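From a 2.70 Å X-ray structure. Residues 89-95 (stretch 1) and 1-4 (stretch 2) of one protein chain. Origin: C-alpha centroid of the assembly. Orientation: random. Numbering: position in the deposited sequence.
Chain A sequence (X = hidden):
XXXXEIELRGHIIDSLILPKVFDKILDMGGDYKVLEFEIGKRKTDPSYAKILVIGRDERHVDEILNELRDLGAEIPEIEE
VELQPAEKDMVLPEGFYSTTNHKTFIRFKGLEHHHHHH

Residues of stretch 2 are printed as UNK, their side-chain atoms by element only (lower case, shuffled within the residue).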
# COMPACT_ATOMS: atom_id res chain seq x y z
N ASP A 89 -19.13 -20.77 -2.08
CA ASP A 89 -19.98 -19.81 -2.76
C ASP A 89 -19.41 -18.40 -2.67
O ASP A 89 -19.39 -17.81 -1.59
CB ASP A 89 -21.38 -19.86 -2.13
CG ASP A 89 -22.37 -18.94 -2.82
OD1 ASP A 89 -23.57 -19.29 -2.85
OD2 ASP A 89 -21.97 -17.85 -3.30
N MSE A 90 -18.96 -17.86 -3.80
CA MSE A 90 -18.42 -16.50 -3.83
C MSE A 90 -19.29 -15.56 -4.61
O MSE A 90 -18.82 -14.52 -5.08
CB MSE A 90 -16.99 -16.49 -4.36
CG MSE A 90 -16.00 -16.98 -3.33
SE MSE A 90 -16.02 -15.94 -1.66
CE MSE A 90 -14.90 -14.47 -2.30
N VAL A 91 -20.56 -15.92 -4.73
CA VAL A 91 -21.55 -15.10 -5.42
C VAL A 91 -22.45 -14.31 -4.47
O VAL A 91 -22.79 -14.77 -3.39
CB VAL A 91 -22.39 -15.98 -6.37
CG1 VAL A 91 -23.82 -15.50 -6.43
CG2 VAL A 91 -21.77 -15.96 -7.73
N LEU A 92 -22.80 -13.10 -4.88
CA LEU A 92 -23.78 -12.29 -4.17
C LEU A 92 -24.91 -11.91 -5.12
O LEU A 92 -24.68 -11.66 -6.29
CB LEU A 92 -23.10 -11.02 -3.67
CG LEU A 92 -23.02 -10.87 -2.17
CD1 LEU A 92 -23.03 -9.39 -1.82
CD2 LEU A 92 -24.19 -11.58 -1.52
N PRO A 93 -26.15 -11.86 -4.61
CA PRO A 93 -27.27 -11.45 -5.47
C PRO A 93 -27.47 -9.93 -5.44
O PRO A 93 -26.86 -9.25 -4.61
CB PRO A 93 -28.47 -12.16 -4.84
CG PRO A 93 -27.96 -12.79 -3.54
CD PRO A 93 -26.62 -12.21 -3.26
N GLU A 94 -28.35 -9.44 -6.32
CA GLU A 94 -28.56 -8.00 -6.58
C GLU A 94 -29.51 -7.29 -5.59
O GLU A 94 -30.64 -7.72 -5.38
CB GLU A 94 -29.02 -7.81 -8.03
CG GLU A 94 -27.89 -7.84 -9.08
CD GLU A 94 -27.33 -9.25 -9.35
OE1 GLU A 94 -27.50 -10.17 -8.51
OE2 GLU A 94 -26.71 -9.43 -10.43
N GLY A 95 -29.05 -6.18 -5.03
CA GLY A 95 -29.57 -5.65 -3.78
C GLY A 95 -28.31 -5.23 -3.03
O GLY A 95 -27.21 -5.33 -3.60
N UNK A 1 -23.43 -11.64 -9.01
CA UNK A 1 -22.24 -10.90 -8.62
C UNK A 1 -21.16 -11.84 -8.09
O UNK A 1 -21.38 -12.57 -7.13
se UNK A 1 -21.54 -7.73 -5.80
c UNK A 1 -22.57 -9.86 -7.56
c UNK A 1 -21.55 -8.74 -7.50
c UNK A 1 -20.19 -8.75 -4.81
N UNK A 2 -20.00 -11.83 -8.72
CA UNK A 2 -18.93 -12.71 -8.29
C UNK A 2 -17.74 -11.99 -7.64
O UNK A 2 -17.50 -10.81 -7.89
c UNK A 2 -18.50 -13.60 -9.46
c UNK A 2 -17.81 -17.01 -8.00
c UNK A 2 -15.75 -16.10 -8.80
c UNK A 2 -17.79 -14.83 -9.03
c UNK A 2 -16.44 -17.12 -8.19
c UNK A 2 -18.48 -15.86 -8.41
c UNK A 2 -16.42 -14.95 -9.21
N UNK A 3 -17.01 -12.70 -6.78
CA UNK A 3 -15.79 -12.18 -6.16
C UNK A 3 -14.68 -13.20 -6.13
O UNK A 3 -14.91 -14.33 -5.73
c UNK A 3 -17.20 -10.90 -4.46
c UNK A 3 -16.03 -11.81 -4.71
se UNK A 3 -17.52 -10.86 -2.54
c UNK A 3 -19.44 -11.29 -2.57
N UNK A 4 -13.48 -12.79 -6.49
CA UNK A 4 -12.30 -13.57 -6.16
C UNK A 4 -11.27 -12.64 -5.56
O UNK A 4 -11.28 -11.46 -5.81
c UNK A 4 -10.69 -15.38 -6.99
n UNK A 4 -12.20 -16.60 -10.25
c UNK A 4 -12.04 -17.58 -9.37
c UNK A 4 -11.73 -14.31 -7.37
n UNK A 4 -11.14 -17.45 -8.38
c UNK A 4 -10.28 -16.27 -8.18
n UNK A 4 -12.76 -18.69 -9.47

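Position 1 carries four side-chain atoms, three carbons and one selenium, in an unbranched chain. The selenium sits between two carbons, and the terminal carbon lies 3.9 Å from CB of Leu92. That is selenomethionine, so the residue is Met1. Its backbone also takes part: Met1 N donates to Leu92 O at 3.0 Å, and Leu92 N returns a bond to Met1 O at 2.7 Å, a nearly straight one at 162°. The same Met1 O also receives a CA-H...O contact from Val91 CA at 3.1 Å. A carboxylate oxygen, Glu94 OE2, stands 4.2 Å from Met1 N, close enough for opposite charges to feel each other but beyond a salt bridge.

Position 2 has seven side-chain carbons, one leading into a six-membered ring, with no heteroatom. A ring carbon lies 3.4 Å from CG2 of Val91, and another lies 3.8 Å from CB of Met90. A plain six-carbon ring with nothing attached beyond it is phenylalanine, Phe2. Its CA-to-CB bond points sideways, yet the ring at its end comes nearer to the other stretch. Val91 CG2 meets the ring at its edge, near the ring plane.

Position 3 repeats the pattern of the first: three carbons and a selenium, unbranched. The terminal carbon is 3.6 Å from CG of Leu92, and CB is 3.8 Å from CE of Met90. This is again selenomethionine, Met3. Its N donates to Met90 O at 3.1 Å, with the angle at hydrogen bent to 135°.

Position 4 shows a long chain of three carbons, a nitrogen, and a carbon bearing two more nitrogens. This guanidinium makes the residue Arg4. Its side chain comes nearest to stretch 1 at 6.0 Å, Arg4 CB to Met90 CE, and NH1 is hydrogen-bonded elsewhere in the structure.

The rule to take away is that backbone sets the register and apolar side chains fill in around it. The two segments run in roughly opposing directions, 151° apart, and a single beta bridge pairs Val91 with Phe2. Three backbone hydrogen bonds hold the alignment without requiring any particular side chain to make them. Near the bridge, Asp89 OD2 accepts from Val91 N at 2.8 Å within stretch 1, so that amide is satisfied locally. Around this frame, the flexible chain of Met3 reaches both Met90 and Leu92, while Phe2 packs against Met90 and Val91. Together the stretches bury 433 Å², a small contact in which no side chain hydrogen-bonds across.

Stretch 2 (1-4) MFMR
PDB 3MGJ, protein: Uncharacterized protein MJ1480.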